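Nuclear transport factor 2 family protein (Rhodopseudomonas palustris, PDB 3DM8) is of unknown function but adopts the SnoaL-like fold of the nuclear transport factor 2 superfamily and may act as an isomerase. Local coordinates at residues 97-109 / 119-132. Sequence-based numbering, arbitrary orientation.
Sequences TNRPISVRMALFT and LRMVLDTFDLVEQA
M105 and M121 meet across two antiparallel strands with their sulfurs 3.5 Å apart, SD to SD, both chains bent at the last torsion. The methyl CE of M121 also reaches CD1 of L107, and that same CD1 presses on CD1 of L119 at a tight 3.5 Å. Further along, V103 CG1 touches L123 CD1, while L128 lays CD1 against both I101 CG2 and V103 CG2, joining helix 125-132 to the apolar row of strand 100-109. A106 and F108 pair with V122 and R120 through two backbone hydrogen bonds each, and D124 N to R104 O is the last such bond before the helix begins.

Where a strand gives way to a helix, a side-chain amide can continue backbone pairing, as Q131 does after strand 115-123: its extended side chain offers OE1 to S102 N (2.8 Å, 175° at the hydrogen) and NE2 to S102 O (2.7 Å), fixing the amide's rotation. At the outer edge R99 NE donates to Q131 O, which lies near the guanidinium plane.

D124 is the N-cap, OD1 accepting from D127 N and hydrogen-bonded to OG1 of T125 of the second subunit. The hairpin 100-112/115-123 lies between strands 83-94 and 33-38 in the curved sheet of the NTF2-like fold, with helix 5-19 over T109 and L119, and A106 packing on A106 of the second subunit.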
# COMPACT_ATOMS: atom_id res chain seq x y z
N THR A 97 -3.21 12.16 -24.22
CA THR A 97 -3.55 13.41 -23.57
C THR A 97 -2.31 14.02 -22.99
O THR A 97 -2.27 15.21 -22.73
CB THR A 97 -4.49 13.21 -22.38
OG1 THR A 97 -3.89 12.34 -21.45
CG2 THR A 97 -5.86 12.63 -22.85
N ASN A 98 -1.32 13.17 -22.83
CA ASN A 98 -0.03 13.51 -22.22
C ASN A 98 -0.14 14.10 -20.78
O ASN A 98 0.71 14.85 -20.29
CB ASN A 98 0.73 14.49 -23.13
CG ASN A 98 1.37 13.78 -24.35
OD1 ASN A 98 1.17 12.57 -24.54
ND2 ASN A 98 2.13 14.51 -25.15
N ARG A 99 -1.21 13.75 -20.13
CA ARG A 99 -1.42 14.17 -18.74
C ARG A 99 -0.28 13.61 -17.81
O ARG A 99 -0.04 12.42 -17.81
CB ARG A 99 -2.80 13.65 -18.29
CG ARG A 99 -3.19 14.06 -16.89
CD ARG A 99 -3.06 15.56 -16.76
NE ARG A 99 -3.61 16.05 -15.51
CZ ARG A 99 -3.78 17.34 -15.23
NH1 ARG A 99 -3.43 18.25 -16.12
NH2 ARG A 99 -4.29 17.72 -14.07
N PRO A 100 0.43 14.46 -17.05
CA PRO A 100 1.32 13.88 -16.06
C PRO A 100 0.65 13.39 -14.83
O PRO A 100 -0.20 14.05 -14.22
CB PRO A 100 2.25 15.03 -15.67
CG PRO A 100 1.91 16.16 -16.48
CD PRO A 100 0.60 15.92 -17.14
N ILE A 101 1.09 12.23 -14.41
CA ILE A 101 0.49 11.61 -13.28
C ILE A 101 1.58 10.97 -12.44
O ILE A 101 2.48 10.38 -12.96
CB ILE A 101 -0.54 10.55 -13.71
CG1 ILE A 101 -1.69 11.19 -14.50
CG2 ILE A 101 -1.03 9.74 -12.45
CD1 ILE A 101 -2.61 10.17 -15.15
N SER A 102 1.49 11.19 -11.14
CA SER A 102 2.38 10.51 -10.16
C SER A 102 1.56 9.50 -9.39
O SER A 102 0.44 9.81 -8.94
CB SER A 102 3.04 11.57 -9.27
OG SER A 102 3.70 11.02 -8.14
N VAL A 103 2.07 8.29 -9.25
CA VAL A 103 1.36 7.18 -8.60
C VAL A 103 2.22 6.59 -7.50
O VAL A 103 3.34 6.19 -7.76
CB VAL A 103 1.05 6.07 -9.62
CG1 VAL A 103 0.21 4.98 -9.00
CG2 VAL A 103 0.31 6.66 -10.84
N ARG A 104 1.69 6.56 -6.28
CA ARG A 104 2.40 5.93 -5.19
C ARG A 104 1.76 4.58 -4.88
O ARG A 104 0.55 4.47 -4.68
CB ARG A 104 2.35 6.79 -3.94
CG ARG A 104 3.13 6.16 -2.88
CD ARG A 104 3.16 6.97 -1.63
NE ARG A 104 4.36 7.81 -1.59
CZ ARG A 104 4.36 9.12 -1.76
NH1 ARG A 104 3.26 9.79 -2.06
NH2 ARG A 104 5.51 9.77 -1.69
N MET A 105 2.59 3.54 -4.88
CA MET A 105 2.08 2.17 -4.79
C MET A 105 2.85 1.39 -3.73
O MET A 105 4.01 1.65 -3.48
CB MET A 105 2.21 1.45 -6.13
CG MET A 105 1.67 2.18 -7.33
SD MET A 105 2.26 1.39 -8.89
CE MET A 105 3.99 1.79 -8.85
N ALA A 106 2.16 0.43 -3.13
CA ALA A 106 2.75 -0.56 -2.24
C ALA A 106 2.48 -1.93 -2.83
O ALA A 106 1.34 -2.28 -3.14
CB ALA A 106 2.13 -0.46 -0.85
N LEU A 107 3.56 -2.68 -3.02
CA LEU A 107 3.60 -3.95 -3.76
C LEU A 107 4.09 -5.08 -2.84
O LEU A 107 5.11 -4.95 -2.20
CB LEU A 107 4.60 -3.74 -4.94
CG LEU A 107 4.90 -4.89 -5.85
CD1 LEU A 107 3.65 -5.12 -6.70
CD2 LEU A 107 6.11 -4.55 -6.71
N PHE A 108 3.32 -6.16 -2.77
CA PHE A 108 3.72 -7.38 -2.11
C PHE A 108 3.78 -8.49 -3.09
O PHE A 108 2.79 -8.76 -3.80
CB PHE A 108 2.75 -7.75 -0.98
CG PHE A 108 2.67 -6.71 0.13
CD1 PHE A 108 2.04 -5.49 -0.08
CD2 PHE A 108 3.24 -6.97 1.34
CE1 PHE A 108 2.00 -4.56 0.94
CE2 PHE A 108 3.21 -6.02 2.35
CZ PHE A 108 2.56 -4.82 2.12
N THR A 109 4.94 -9.15 -3.17
CA THR A 109 5.17 -10.19 -4.16
C THR A 109 5.70 -11.48 -3.54
O THR A 109 6.41 -11.48 -2.55
CB THR A 109 6.22 -9.72 -5.21
OG1 THR A 109 7.34 -9.22 -4.54
CG2 THR A 109 5.70 -8.57 -6.04
N LEU A 119 0.97 -11.46 -6.56
CA LEU A 119 1.13 -10.03 -6.46
C LEU A 119 -0.10 -9.35 -5.94
O LEU A 119 -1.25 -9.68 -6.33
CB LEU A 119 1.53 -9.44 -7.84
CG LEU A 119 1.74 -7.94 -7.93
CD1 LEU A 119 2.85 -7.61 -8.97
CD2 LEU A 119 0.44 -7.08 -8.27
N ARG A 120 0.13 -8.42 -5.02
CA ARG A 120 -0.92 -7.56 -4.48
C ARG A 120 -0.39 -6.15 -4.45
O ARG A 120 0.74 -5.89 -4.00
CB ARG A 120 -1.31 -7.98 -3.07
CG ARG A 120 -2.02 -9.32 -2.94
CD ARG A 120 -3.36 -9.31 -3.65
NE ARG A 120 -4.14 -10.51 -3.41
CZ ARG A 120 -4.06 -11.61 -4.15
NH1 ARG A 120 -4.80 -12.64 -3.90
NH2 ARG A 120 -3.25 -11.63 -5.17
N MET A 121 -1.16 -5.26 -5.02
CA MET A 121 -0.83 -3.85 -5.06
C MET A 121 -1.94 -2.98 -4.53
O MET A 121 -3.06 -3.11 -4.93
CB MET A 121 -0.49 -3.41 -6.47
CG MET A 121 -0.23 -1.94 -6.52
SD MET A 121 0.07 -1.28 -8.15
CE MET A 121 1.67 -2.08 -8.23
N VAL A 122 -1.57 -2.11 -3.62
CA VAL A 122 -2.40 -1.01 -3.09
C VAL A 122 -1.79 0.29 -3.53
O VAL A 122 -0.60 0.53 -3.35
CB VAL A 122 -2.41 -1.02 -1.53
CG1 VAL A 122 -3.45 -0.02 -0.99
CG2 VAL A 122 -2.72 -2.38 -1.06
N LEU A 123 -2.61 1.18 -4.06
CA LEU A 123 -2.14 2.53 -4.32
C LEU A 123 -3.10 3.62 -3.94
O LEU A 123 -4.22 3.36 -3.51
CB LEU A 123 -1.84 2.68 -5.80
CG LEU A 123 -3.06 2.49 -6.68
CD1 LEU A 123 -2.93 3.42 -7.82
CD2 LEU A 123 -3.13 1.04 -7.14
N ASP A 124 -2.56 4.83 -3.96
CA ASP A 124 -3.33 6.04 -3.55
C ASP A 124 -4.24 6.39 -4.72
O ASP A 124 -3.94 7.20 -5.60
CB ASP A 124 -2.39 7.18 -3.06
CG ASP A 124 -3.17 8.39 -2.49
OD1 ASP A 124 -4.42 8.44 -2.66
OD2 ASP A 124 -2.54 9.35 -1.99
N THR A 125 -5.37 5.70 -4.69
CA THR A 125 -6.33 5.67 -5.77
C THR A 125 -7.11 6.98 -5.88
O THR A 125 -7.46 7.38 -6.96
CB THR A 125 -7.28 4.48 -5.67
OG1 THR A 125 -7.73 4.38 -4.31
CG2 THR A 125 -6.56 3.17 -6.14
N PHE A 126 -7.36 7.65 -4.76
CA PHE A 126 -8.06 8.93 -4.83
C PHE A 126 -7.17 9.96 -5.51
O PHE A 126 -7.59 10.71 -6.42
CB PHE A 126 -8.55 9.39 -3.44
CG PHE A 126 -9.38 10.67 -3.48
CD1 PHE A 126 -10.73 10.60 -3.71
CD2 PHE A 126 -8.80 11.90 -3.29
CE1 PHE A 126 -11.48 11.75 -3.77
CE2 PHE A 126 -9.53 13.06 -3.33
CZ PHE A 126 -10.87 12.99 -3.57
N ASP A 127 -5.92 10.00 -5.10
CA ASP A 127 -4.97 10.95 -5.67
C ASP A 127 -4.82 10.67 -7.16
O ASP A 127 -4.81 11.59 -7.99
CB ASP A 127 -3.63 10.88 -4.98
CG ASP A 127 -2.73 12.00 -5.38
OD1 ASP A 127 -1.59 11.72 -5.74
OD2 ASP A 127 -3.15 13.16 -5.32
N LEU A 128 -4.82 9.38 -7.50
CA LEU A 128 -4.67 8.97 -8.92
C LEU A 128 -5.85 9.49 -9.72
O LEU A 128 -5.70 10.10 -10.79
CB LEU A 128 -4.56 7.43 -9.09
CG LEU A 128 -4.64 6.78 -10.47
CD1 LEU A 128 -3.66 7.36 -11.50
CD2 LEU A 128 -4.51 5.21 -10.42
N VAL A 129 -7.05 9.26 -9.20
CA VAL A 129 -8.30 9.61 -9.93
C VAL A 129 -8.34 11.12 -10.08
O VAL A 129 -8.70 11.65 -11.13
CB VAL A 129 -9.62 9.08 -9.27
CG1 VAL A 129 -10.85 9.85 -9.81
CG2 VAL A 129 -9.80 7.57 -9.47
N GLU A 130 -7.98 11.83 -9.01
CA GLU A 130 -8.01 13.29 -9.07
C GLU A 130 -7.08 13.84 -10.12
O GLU A 130 -7.43 14.78 -10.89
CB GLU A 130 -7.66 13.92 -7.73
CG GLU A 130 -8.79 13.79 -6.74
CD GLU A 130 -9.07 15.07 -5.96
OE1 GLU A 130 -8.10 15.78 -5.58
OE2 GLU A 130 -10.27 15.34 -5.70
N GLN A 131 -5.89 13.27 -10.17
CA GLN A 131 -4.89 13.72 -11.14
C GLN A 131 -5.32 13.42 -12.56
O GLN A 131 -5.13 14.24 -13.48
CB GLN A 131 -3.54 13.05 -10.89
CG GLN A 131 -2.78 13.53 -9.71
CD GLN A 131 -1.48 12.75 -9.60
OE1 GLN A 131 -0.52 13.02 -10.33
NE2 GLN A 131 -1.46 11.76 -8.72
N ALA A 132 -5.95 12.26 -12.74
CA ALA A 132 -6.39 11.83 -14.09
C ALA A 132 -7.54 12.71 -14.61
O ALA A 132 -7.62 13.03 -15.82
CB ALA A 132 -6.79 10.33 -14.10
O HOH W 1 0.61 15.06 -11.29
O HOH W 2 -1.36 7.60 -6.45
O HOH W 3 0.06 9.65 -2.54